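Local coordinates for protein gamma-glutamyltransferase 1 Threonine peptidase. MEROPS family T03 (Pseudomonas nitroreducens, PDB 7D9E) that probably transfers gamma-glutamyl groups to acceptor amines, as in theanine synthesis, or to water, as a member of the Ntn-hydrolase clan, at residues Ala40-Glu45 / Ala57-Phe62; Met253-Gln258 / Leu262-Leu267; Gly271-Ala276 / Val326-Leu331. All blocks are in the same frame, centred on the assembly; numbering follows the deposited sequence.

Overall arrangement
From the N terminus, interaction 1 comes first: a short excursion of the chain brings helix 53-67 back alongside helix 37-48. Interaction 2 closes the hairpin formed by strands 248-257 and 260-264, at the edge of this chain's four-stranded antiparallel sheet. Interaction 3 then spans about fifty mostly helical residues, returning segment 326-331 to the start of helix 271-284. The three follow one another in series, so none nests within or crosses another. Interactions 2 and 3 share a packed region, their centres about 10 Å apart, where I255 lies against helix 271-284 and L267 against V326 and V328. Interaction 1 lies across the chain's centre from interaction 3, their centres about 32 Å apart.

Interaction 1: residues Ala40-Glu45 / Ala57-Phe62; sequences AKVAAE and AVATAF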
ATOM      1  N   ALA A  40      -2.481  15.142  -8.546  1.00 18.14           N
ATOM      2  CA  ALA A  40      -1.943  16.360  -7.952  1.00 19.41           C
ATOM      3  C   ALA A  40      -2.792  17.571  -8.316  1.00 21.46           C
ATOM      4  O   ALA A  40      -3.142  18.380  -7.444  1.00 22.00           O
ATOM      5  CB  ALA A  40      -0.493  16.566  -8.391  1.00 20.67           C
ATOM      6  N   LYS A  41      -3.119  17.721  -9.606  1.00 21.35           N
ATOM      7  CA  LYS A  41      -3.901  18.872 -10.050  1.00 20.42           C
ATOM      8  C   LYS A  41      -5.261  18.904  -9.366  1.00 22.90           C
ATOM      9  O   LYS A  41      -5.724  19.967  -8.926  1.00 25.27           O
ATOM     10  CB  LYS A  41      -4.089  18.811 -11.575  1.00 23.60           C
ATOM     11  CG  LYS A  41      -5.001  19.900 -12.142  1.00 29.10           C
ATOM     12  CD  LYS A  41      -5.201  19.766 -13.645  1.00 35.32           C
ATOM     13  N   VAL A  42      -5.912  17.746  -9.259  1.00 21.13           N
ATOM     14  CA  VAL A  42      -7.242  17.697  -8.667  1.00 21.61           C
ATOM     15  C   VAL A  42      -7.181  18.036  -7.187  1.00 21.12           C
ATOM     16  O   VAL A  42      -7.968  18.849  -6.689  1.00 24.18           O
ATOM     17  CB  VAL A  42      -7.882  16.321  -8.908  1.00 21.02           C
ATOM     18  CG1 VAL A  42      -9.157  16.162  -8.120  1.00 24.90           C
ATOM     19  CG2 VAL A  42      -8.149  16.138 -10.393  1.00 21.48           C
ATOM     20  N   ALA A  43      -6.275  17.390  -6.449  1.00 20.91           N
ATOM     21  CA  ALA A  43      -6.162  17.691  -5.026  1.00 23.75           C
ATOM     22  C   ALA A  43      -5.923  19.175  -4.814  1.00 22.89           C
ATOM     23  O   ALA A  43      -6.507  19.788  -3.913  1.00 25.47           O
ATOM     24  CB  ALA A  43      -5.019  16.896  -4.400  1.00 23.59           C
ATOM     25  N   ALA A  44      -5.063  19.767  -5.634  1.00 23.09           N
ATOM     26  CA  ALA A  44      -4.735  21.176  -5.465  1.00 25.73           C
ATOM     27  C   ALA A  44      -5.942  22.059  -5.755  1.00 29.46           C
ATOM     28  O   ALA A  44      -6.166  23.052  -5.057  1.00 29.78           O
ATOM     29  CB  ALA A  44      -3.553  21.534  -6.363  1.00 27.77           C
ATOM     30  N   GLU A  45      -6.727  21.711  -6.776  1.00 26.47           N
ATOM     31  CA  GLU A  45      -7.934  22.477  -7.075  1.00 28.83           C
ATOM     32  C   GLU A  45      -8.914  22.426  -5.915  1.00 31.04           C
ATOM     33  O   GLU A  45      -9.534  23.440  -5.574  1.00 30.25           O
ATOM     34  CB  GLU A  45      -8.606  21.918  -8.327  1.00 31.26           C
ATOM     35  CG  GLU A  45      -8.116  22.534  -9.621  1.00 53.15           C
ATOM     36  CD  GLU A  45      -8.670  21.832 -10.846  1.00 59.50           C
ATOM     37  OE1 GLU A  45      -9.551  20.957 -10.690  1.00 62.49           O
ATOM     38  OE2 GLU A  45      -8.233  22.166 -11.968  1.00 67.18           O
ATOM     39  N   ALA A  57      -8.749  14.286  -0.729  1.00 19.82           N
ATOM     40  CA  ALA A  57      -8.402  12.874  -0.856  1.00 21.72           C
ATOM     41  C   ALA A  57      -9.468  12.092  -1.610  1.00 17.98           C
ATOM     42  O   ALA A  57      -9.142  11.223  -2.427  1.00 18.32           O
ATOM     43  CB  ALA A  57      -8.159  12.273   0.525  1.00 18.52           C
ATOM     44  N   VAL A  58     -10.742  12.386  -1.364  1.00 20.32           N
ATOM     45  CA  VAL A  58     -11.817  11.724  -2.096  1.00 20.00           C
ATOM     46  C   VAL A  58     -11.708  12.020  -3.584  1.00 19.03           C
ATOM     47  O   VAL A  58     -11.729  11.112  -4.424  1.00 19.47           O
ATOM     48  CB  VAL A  58     -13.181  12.146  -1.531  1.00 23.27           C
ATOM     49  CG1 VAL A  58     -14.292  11.610  -2.410  1.00 25.43           C
ATOM     50  CG2 VAL A  58     -13.301  11.656  -0.102  1.00 25.73           C
ATOM     51  N   ALA A  59     -11.580  13.298  -3.934  1.00 20.91           N
ATOM     52  CA  ALA A  59     -11.491  13.651  -5.345  1.00 18.93           C
ATOM     53  C   ALA A  59     -10.268  13.000  -5.981  1.00 18.89           C
ATOM     54  O   ALA A  59     -10.335  12.508  -7.113  1.00 18.84           O
ATOM     55  CB  ALA A  59     -11.476  15.171  -5.497  1.00 23.67           C
ATOM     56  N   THR A  60      -9.146  12.966  -5.249  1.00 19.40           N
ATOM     57  CA  THR A  60      -7.906  12.402  -5.785  1.00 18.87           C
ATOM     58  C   THR A  60      -8.019  10.894  -5.985  1.00 15.73           C
ATOM     59  O   THR A  60      -7.605  10.359  -7.025  1.00 16.27           O
ATOM     60  CB  THR A  60      -6.765  12.743  -4.826  1.00 19.41           C
ATOM     61  OG1 THR A  60      -6.614  14.166  -4.748  1.00 20.69           O
ATOM     62  CG2 THR A  60      -5.450  12.113  -5.300  1.00 18.66           C
ATOM     63  N   ALA A  61      -8.603  10.194  -5.014  1.00 17.07           N
ATOM     64  CA  ALA A  61      -8.733   8.747  -5.122  1.00 17.06           C
ATOM     65  C   ALA A  61      -9.612   8.354  -6.297  1.00 14.58           C
ATOM     66  O   ALA A  61      -9.313   7.388  -7.004  1.00 17.01           O
ATOM     67  CB  ALA A  61      -9.295   8.176  -3.824  1.00 17.34           C
ATOM     68  N   PHE A  62     -10.709   9.087  -6.536  1.00 16.97           N
ATOM     69  CA  PHE A  62     -11.501   8.751  -7.718  1.00 18.24           C
ATOM     70  C   PHE A  62     -10.770   9.133  -8.996  1.00 15.81           C
ATOM     71  O   PHE A  62     -10.872   8.421 -10.005  1.00 17.07           O
ATOM     72  CB  PHE A  62     -12.890   9.380  -7.647  1.00 17.50           C
ATOM     73  CG  PHE A  62     -13.844   8.658  -6.730  1.00 17.83           C
ATOM     74  CD1 PHE A  62     -14.289   7.388  -7.030  1.00 20.44           C
ATOM     75  CD2 PHE A  62     -14.298   9.270  -5.573  1.00 17.98           C
ATOM     76  CE1 PHE A  62     -15.204   6.729  -6.188  1.00 18.67           C
ATOM     77  CE2 PHE A  62     -15.208   8.624  -4.729  1.00 20.32           C
ATOM     78  CZ  PHE A  62     -15.632   7.349  -5.025  1.00 20.05           C
TER
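The hydroxyl oxygen T60 OG1 is hydrogen-bonded to the backbone carbonyl of A56, one turn earlier in its own helix, and at the same time lies against the methyl of A43, with T60 OG1 to A43 CB at 3.2 Å. The chi1 of -62° sets OG1 beside the backbone N, where it bonds A56 O and also rests closely on that methyl. The polar group is thus satisfied within its helix while it packs on an apolar partner. Alongside, V42 has CG1 anti to its backbone N (chi1 171°), and this branch packs against the A59 methyl, V42 CG1 to A59 CB being 3.6 Å. The small side chains let segments 40-45 and 57-62, whose axes run nearly antiparallel at 159°, approach to 8.4 Å. At the nearest point A43 CA and T60 CA are separated by 5.6 Å. All four residues are buried, consistent with a helical layer of the Ntn-hydrolase fold. Around the pair, V42 also touches P152 of helix 146-159 and T60 packs on F4 of the partner chain; F62 reaches helices 130-141, 146-159 and 200-212, while A43 rests on V32 of strand 30-34.

Interaction 2: residues Met253-Gln258 / Leu262-Leu267; sequences MRIDWQ and LYTAPL
M253-I255 and L262-T264 run antiparallel, with M253 and T264, and likewise I255 and L262, forming hydrogen-bonded pairs around the non-hydrogen-bonded pair R254 and Y263. The bond from L262 N to I255 O, 2.8 Å long, is nearly straight at 168°, whereas that from M253 N to T264 O, at 2.9 Å, is bent to 133° and tilted from the carbonyl plane, near the point where the second strand gives way to the loop.

M253, I255, L262 and T264 occupy one face. I255 CD1 lies 3.9 Å from L262 CD2, with the two side chains running side by side and I255 also covered by L275 and A276 of helix 271-284. Farther along, the edge of the W257 ring meets L262, with W257 CZ3 3.7 Å from L262 CB, and the same ring makes an edge-to-face contact with Y109 of the partner chain. T264 has OG1 anti to its backbone N (chi1 -170°), which turns CG2 toward M253, while OG1 hydrogen-bonds to S77 OG of the partner chain. The two strands are a beta hairpin, and L262 and Y263 pair further with a strand of the partner chain, extending the sheet across the interface.

On the other face, R254 and Y263 lie side by side, R254 CB standing 4.1 Å from Y263 CE1. R254 grips D256 side-on in a salt bridge: R254 NE meets the syn lone pair of D256 OD2 at 2.6 Å, in the guanidinium plane, and R254 NH2 reaches D256 OD1 at 3.0 Å. D256 OD1 is also hydrogen-bonded to T261 OG1, so the carboxylate has a second partner. A water bonds Y263 OH at 2.7 Å and R254 NH1 weakly.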
ATOM      1  N   MET A 253      -1.986   2.343  14.712  1.00 21.15           N
ATOM      2  CA  MET A 253      -0.761   1.998  15.424  1.00 21.29           C
ATOM      3  C   MET A 253      -0.024   3.286  15.770  1.00 23.55           C
ATOM      4  O   MET A 253       0.126   4.161  14.917  1.00 21.62           O
ATOM      5  CB  MET A 253       0.131   1.124  14.545  1.00 20.84           C
ATOM      6  CG  MET A 253       1.531   0.939  15.098  1.00 28.24           C
ATOM      7  SD  MET A 253       1.606  -0.019  16.623  1.00 41.20           S
ATOM      8  CE  MET A 253       0.690  -1.439  16.033  1.00 29.69           C
ATOM      9  N   ARG A 254       0.404   3.418  17.028  1.00 20.91           N
ATOM     10  CA  ARG A 254       1.180   4.564  17.487  1.00 23.04           C
ATOM     11  C   ARG A 254       2.558   4.109  17.937  1.00 22.91           C
ATOM     12  O   ARG A 254       2.678   3.219  18.785  1.00 24.29           O
ATOM     13  CB  ARG A 254       0.466   5.257  18.649  1.00 24.41           C
ATOM     14  CG  ARG A 254       1.302   6.339  19.307  1.00 27.15           C
ATOM     15  CD  ARG A 254       0.642   6.984  20.513  1.00 30.13           C
ATOM     16  NE  ARG A 254       1.592   7.873  21.156  1.00 30.67           N
ATOM     17  CZ  ARG A 254       1.282   8.995  21.799  1.00 35.13           C
ATOM     18  NH1 ARG A 254       0.020   9.395  21.896  1.00 42.92           N
ATOM     19  NH2 ARG A 254       2.249   9.725  22.344  1.00 38.45           N
ATOM     20  N   ILE A 255       3.585   4.775  17.415  1.00 21.40           N
ATOM     21  CA  ILE A 255       4.985   4.483  17.694  1.00 19.81           C
ATOM     22  C   ILE A 255       5.661   5.799  18.078  1.00 22.77           C
ATOM     23  O   ILE A 255       5.639   6.767  17.310  1.00 24.09           O
ATOM     24  CB  ILE A 255       5.660   3.854  16.458  1.00 19.77           C
ATOM     25  CG1 ILE A 255       4.945   2.560  16.061  1.00 24.71           C
ATOM     26  CG2 ILE A 255       7.178   3.632  16.707  1.00 22.13           C
ATOM     27  CD1 ILE A 255       5.140   2.205  14.607  1.00 23.26           C
ATOM     28  N   ASP A 256       6.273   5.834  19.255  1.00 22.72           N
ATOM     29  CA  ASP A 256       6.946   7.032  19.732  1.00 25.41           C
ATOM     30  C   ASP A 256       8.453   6.832  19.742  1.00 22.65           C
ATOM     31  O   ASP A 256       8.943   5.811  20.228  1.00 26.68           O
ATOM     32  CB  ASP A 256       6.467   7.340  21.148  1.00 26.95           C
ATOM     33  CG  ASP A 256       5.058   7.905  21.177  1.00 32.25           C
ATOM     34  OD1 ASP A 256       4.903   9.135  21.068  1.00 45.62           O
ATOM     35  OD2 ASP A 256       4.111   7.110  21.288  1.00 46.14           O
ATOM     36  N   TRP A 257       9.187   7.822  19.242  1.00 22.87           N
ATOM     37  CA  TRP A 257      10.637   7.782  19.387  1.00 23.48           C
ATOM     38  C   TRP A 257      11.168   9.201  19.228  1.00 28.05           C
ATOM     39  O   TRP A 257      10.642   9.975  18.424  1.00 27.07           O
ATOM     40  CB  TRP A 257      11.266   6.846  18.334  1.00 28.27           C
ATOM     41  CG  TRP A 257      11.523   7.452  17.003  1.00 26.52           C
ATOM     42  CD1 TRP A 257      12.748   7.788  16.506  1.00 30.15           C
ATOM     43  CD2 TRP A 257      10.572   7.834  16.003  1.00 24.22           C
ATOM     44  NE1 TRP A 257      12.617   8.333  15.268  1.00 26.69           N
ATOM     45  CE2 TRP A 257      11.294   8.378  14.929  1.00 26.38           C
ATOM     46  CE3 TRP A 257       9.181   7.751  15.902  1.00 24.38           C
ATOM     47  CZ2 TRP A 257      10.677   8.857  13.775  1.00 25.46           C
ATOM     48  CZ3 TRP A 257       8.569   8.234  14.765  1.00 28.31           C
ATOM     49  CH2 TRP A 257       9.319   8.778  13.709  1.00 26.65           C
ATOM     50  N   GLN A 258      12.178   9.536  20.033  1.00 30.11           N
ATOM     51  CA  GLN A 258      12.884  10.821  19.925  1.00 35.67           C
ATOM     52  C   GLN A 258      11.925  12.016  19.925  1.00 30.65           C
ATOM     53  O   GLN A 258      12.182  13.040  19.283  1.00 36.84           O
ATOM     54  CB  GLN A 258      13.802  10.858  18.695  1.00 41.47           C
ATOM     55  CG  GLN A 258      14.941   9.838  18.726  1.00 43.79           C
ATOM     56  CD  GLN A 258      15.928  10.094  19.851  1.00 53.88           C
ATOM     57  N   LEU A 262       4.643   8.533  15.434  1.00 21.29           N
ATOM     58  CA  LEU A 262       4.248   7.985  14.145  1.00 18.53           C
ATOM     59  C   LEU A 262       2.915   7.261  14.292  1.00 19.72           C
ATOM     60  O   LEU A 262       2.776   6.381  15.143  1.00 22.51           O
ATOM     61  CB  LEU A 262       5.297   6.986  13.637  1.00 20.07           C
ATOM     62  CG  LEU A 262       4.962   6.050  12.469  1.00 21.90           C
ATOM     63  CD1 LEU A 262       4.585   6.799  11.196  1.00 20.90           C
ATOM     64  CD2 LEU A 262       6.137   5.082  12.245  1.00 21.72           C
ATOM     65  N   TYR A 263       1.951   7.613  13.443  1.00 19.42           N
ATOM     66  CA  TYR A 263       0.685   6.916  13.340  1.00 19.43           C
ATOM     67  C   TYR A 263       0.678   6.180  12.016  1.00 16.89           C
ATOM     68  O   TYR A 263       0.974   6.765  10.963  1.00 18.93           O
ATOM     69  CB  TYR A 263      -0.461   7.914  13.349  1.00 18.86           C
ATOM     70  CG  TYR A 263      -0.605   8.601  14.668  1.00 20.55           C
ATOM     71  CD1 TYR A 263      -1.083   7.924  15.789  1.00 20.72           C
ATOM     72  CD2 TYR A 263      -0.243   9.931  14.817  1.00 21.89           C
ATOM     73  CE1 TYR A 263      -1.220   8.563  17.004  1.00 22.32           C
ATOM     74  CE2 TYR A 263      -0.359  10.576  16.033  1.00 23.74           C
ATOM     75  CZ  TYR A 263      -0.845   9.894  17.125  1.00 23.83           C
ATOM     76  OH  TYR A 263      -0.974  10.543  18.337  1.00 26.73           O
ATOM     77  N   THR A 264       0.378   4.885  12.066  1.00 18.24           N
ATOM     78  CA  THR A 264       0.437   4.067  10.853  1.00 17.05           C
ATOM     79  C   THR A 264      -0.583   2.945  10.957  1.00 18.27           C
ATOM     80  O   THR A 264      -1.388   2.897  11.889  1.00 20.30           O
ATOM     81  CB  THR A 264       1.884   3.589  10.609  1.00 18.89           C
ATOM     82  OG1 THR A 264       2.002   2.996   9.303  1.00 20.47           O
ATOM     83  CG2 THR A 264       2.342   2.617  11.668  1.00 21.88           C
ATOM     84  N   ALA A 265      -0.543   2.056   9.973  1.00 18.37           N
ATOM     85  CA  ALA A 265      -1.616   1.088   9.801  1.00 16.72           C
ATOM     86  C   ALA A 265      -1.500  -0.041  10.810  1.00 19.54           C
ATOM     87  O   ALA A 265      -0.460  -0.696  10.874  1.00 19.50           O
ATOM     88  CB  ALA A 265      -1.539   0.510   8.387  1.00 20.13           C
ATOM     89  N   PRO A 266      -2.553  -0.312  11.584  1.00 17.21           N
ATOM     90  CA  PRO A 266      -2.595  -1.499  12.442  1.00 18.44           C
ATOM     91  C   PRO A 266      -3.070  -2.695  11.620  1.00 18.15           C
ATOM     92  O   PRO A 266      -3.320  -2.597  10.420  1.00 18.20           O
ATOM     93  CB  PRO A 266      -3.635  -1.092  13.471  1.00 20.24           C
ATOM     94  CG  PRO A 266      -4.656  -0.313  12.623  1.00 19.00           C
ATOM     95  CD  PRO A 266      -3.824   0.447  11.631  1.00 17.38           C
ATOM     96  N   LEU A 267      -3.187  -3.839  12.291  1.00 19.09           N
ATOM     97  CA  LEU A 267      -3.747  -5.010  11.645  1.00 19.72           C
ATOM     98  C   LEU A 267      -5.102  -4.653  11.041  1.00 18.32           C
ATOM     99  O   LEU A 267      -5.881  -3.922  11.661  1.00 19.00           O
ATOM    100  CB  LEU A 267      -3.907  -6.134  12.668  1.00 20.85           C
ATOM    101  CG  LEU A 267      -2.612  -6.807  13.116  1.00 22.78           C
ATOM    102  CD1 LEU A 267      -2.915  -7.777  14.235  1.00 27.38           C
ATOM    103  CD2 LEU A 267      -1.938  -7.532  11.962  1.00 25.18           C
TER
HETATM  104  O   HOH W   1      -2.807   9.910  20.218  1.00 36.11           O

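Interaction 3: residues Gly271-Ala276 / Val326-Leu331; sequences GGIALA and VPVAQL
The interactions between the two segments are apolar, and I273 supplies the whole of the first segment's part. It extends from helix 271-284 toward the other segment with CG1 beside its backbone N (chi1 -68°) and the chain then running out to CD1. The two side chains I273 and V328 cross at a slant, and I273 CD1 lies equally far, 4.1 Å, from V328 CG1 and V328 CG2. The shorter branch serves a second partner: I273 CG2 stands 4.4 Å from L331 CB. V328 and L331, nearly one turn apart, thus receive the two methyl ends of a single isoleucine. L267 and L318 widen the apolar surroundings, packing on V328 and I273 respectively. The contact joins the first turn of helix 271-284, which follows the 248-257/260-264 hairpin and packs on I255, to the short helix 328-332; L331 also touches D313 and Y317 of helix 297-317.

The polar interactions shape each backbone. P327 centres an inverse gamma turn, closed by V328 N to V326 O at 2.8 Å, and L331 N bonds P327 O at 3.0 Å. Beside the contact, L331 O accepts a hydrogen bond from Q277 NE2, one residue beyond the first segment, and so gives the pair of helices a polar tie. Between the two segments themselves there is no directional bond: a small interface of 143 Å² is held by burial of I273 against V328 and L331.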
ATOM      1  N   GLY A 271       2.282  -3.617   8.659  1.00 16.95           N
ATOM      2  CA  GLY A 271       3.263  -2.544   8.647  1.00 17.33           C
ATOM      3  C   GLY A 271       3.404  -1.833   9.977  1.00 18.68           C
ATOM      4  O   GLY A 271       4.502  -1.373  10.329  1.00 20.66           O
ATOM      5  N   GLY A 272       2.319  -1.710  10.730  1.00 19.15           N
ATOM      6  CA  GLY A 272       2.421  -1.044  12.025  1.00 21.55           C
ATOM      7  C   GLY A 272       3.315  -1.801  12.986  1.00 21.19           C
ATOM      8  O   GLY A 272       4.213  -1.215  13.623  1.00 21.73           O
ATOM      9  N   ILE A 273       3.049  -3.101  13.143  1.00 20.03           N
ATOM     10  CA  ILE A 273       3.878  -3.945  13.989  1.00 18.43           C
ATOM     11  C   ILE A 273       5.304  -3.968  13.466  1.00 17.15           C
ATOM     12  O   ILE A 273       6.264  -3.824  14.243  1.00 20.23           O
ATOM     13  CB  ILE A 273       3.260  -5.350  14.107  1.00 19.72           C
ATOM     14  CG1 ILE A 273       1.953  -5.251  14.907  1.00 24.67           C
ATOM     15  CG2 ILE A 273       4.235  -6.340  14.744  1.00 22.81           C
ATOM     16  CD1 ILE A 273       1.099  -6.489  14.828  1.00 30.71           C
ATOM     17  N   ALA A 274       5.468  -4.128  12.149  1.00 16.69           N
ATOM     18  CA  ALA A 274       6.809  -4.122  11.577  1.00 16.60           C
ATOM     19  C   ALA A 274       7.546  -2.829  11.899  1.00 19.35           C
ATOM     20  O   ALA A 274       8.699  -2.866  12.335  1.00 19.36           O
ATOM     21  CB  ALA A 274       6.757  -4.347  10.071  1.00 18.81           C
ATOM     22  N   LEU A 275       6.913  -1.672  11.666  1.00 17.48           N
ATOM     23  CA  LEU A 275       7.592  -0.407  11.948  1.00 16.99           C
ATOM     24  C   LEU A 275       7.886  -0.239  13.434  1.00 16.89           C
ATOM     25  O   LEU A 275       8.942   0.284  13.798  1.00 19.34           O
ATOM     26  CB  LEU A 275       6.792   0.780  11.403  1.00 17.33           C
ATOM     27  CG  LEU A 275       6.899   0.912   9.882  1.00 16.95           C
ATOM     28  CD1 LEU A 275       5.792   1.765   9.321  1.00 18.09           C
ATOM     29  CD2 LEU A 275       8.248   1.497   9.511  1.00 20.54           C
ATOM     30  N   ALA A 276       6.969  -0.669  14.310  1.00 16.67           N
ATOM     31  CA  ALA A 276       7.250  -0.578  15.743  1.00 18.88           C
ATOM     32  C   ALA A 276       8.503  -1.378  16.083  1.00 19.92           C
ATOM     33  O   ALA A 276       9.371  -0.911  16.835  1.00 21.72           O
ATOM     34  CB  ALA A 276       6.044  -1.088  16.534  1.00 20.00           C
ATOM     35  N   VAL A 326      -4.501 -12.199  17.903  1.00 24.90           N
ATOM     36  CA  VAL A 326      -3.133 -11.861  17.499  1.00 24.69           C
ATOM     37  C   VAL A 326      -2.421 -11.194  18.672  1.00 28.53           C
ATOM     38  O   VAL A 326      -2.960 -10.243  19.250  1.00 28.53           O
ATOM     39  CB  VAL A 326      -3.161 -10.940  16.291  1.00 24.88           C
ATOM     40  CG1 VAL A 326      -1.721 -10.630  15.829  1.00 26.39           C
ATOM     41  CG2 VAL A 326      -3.944 -11.562  15.151  1.00 24.77           C
ATOM     42  N   PRO A 327      -1.209 -11.642  19.046  1.00 27.73           N
ATOM     43  CA  PRO A 327      -0.546 -11.101  20.252  1.00 29.19           C
ATOM     44  C   PRO A 327       0.146  -9.761  20.019  1.00 31.64           C
ATOM     45  O   PRO A 327       1.357  -9.623  20.203  1.00 29.50           O
ATOM     46  CB  PRO A 327       0.447 -12.218  20.606  1.00 29.27           C
ATOM     47  CG  PRO A 327       0.782 -12.846  19.312  1.00 27.49           C
ATOM     48  CD  PRO A 327      -0.497 -12.812  18.500  1.00 29.48           C
ATOM     49  N   VAL A 328      -0.639  -8.743  19.653  1.00 27.59           N
ATOM     50  CA  VAL A 328      -0.058  -7.457  19.269  1.00 25.81           C
ATOM     51  C   VAL A 328       0.745  -6.862  20.417  1.00 29.54           C
ATOM     52  O   VAL A 328       1.868  -6.375  20.228  1.00 26.67           O
ATOM     53  CB  VAL A 328      -1.159  -6.494  18.786  1.00 28.63           C
ATOM     54  CG1 VAL A 328      -0.553  -5.154  18.387  1.00 28.72           C
ATOM     55  CG2 VAL A 328      -1.901  -7.099  17.616  1.00 29.93           C
ATOM     56  N   ALA A 329       0.177  -6.874  21.617  1.00 30.21           N
ATOM     57  CA  ALA A 329       0.866  -6.285  22.760  1.00 30.91           C
ATOM     58  C   ALA A 329       2.195  -6.977  23.016  1.00 29.14           C
ATOM     59  O   ALA A 329       3.214  -6.316  23.270  1.00 32.45           O
ATOM     60  CB  ALA A 329      -0.027  -6.370  23.994  1.00 29.93           C
ATOM     61  N   GLN A 330       2.211  -8.310  22.957  1.00 30.02           N
ATOM     62  CA  GLN A 330       3.453  -9.028  23.229  1.00 27.75           C
ATOM     63  C   GLN A 330       4.503  -8.708  22.174  1.00 26.66           C
ATOM     64  O   GLN A 330       5.691  -8.609  22.491  1.00 29.49           O
ATOM     65  CB  GLN A 330       3.194 -10.534  23.283  1.00 32.08           C
ATOM     66  CG  GLN A 330       2.308 -10.954  24.449  1.00 34.45           C
ATOM     67  CD  GLN A 330       0.917 -11.290  23.969  1.00 60.24           C
ATOM     68  OE1 GLN A 330       0.202 -10.418  23.437  1.00 40.35           O
ATOM     69  NE2 GLN A 330       0.507 -12.540  24.163  1.00 48.09           N
ATOM     70  N   LEU A 331       4.083  -8.513  20.922  1.00 23.54           N
ATOM     71  CA  LEU A 331       5.006  -8.290  19.817  1.00 24.24           C
ATOM     72  C   LEU A 331       5.527  -6.864  19.752  1.00 25.56           C
ATOM     73  O   LEU A 331       6.468  -6.604  18.996  1.00 23.71           O
ATOM     74  CB  LEU A 331       4.326  -8.642  18.483  1.00 24.58           C
ATOM     75  CG  LEU A 331       4.030 -10.117  18.235  1.00 27.17           C
ATOM     76  CD1 LEU A 331       3.190 -10.312  16.967  1.00 27.47           C
ATOM     77  CD2 LEU A 331       5.319 -10.905  18.134  1.00 28.45           C
TER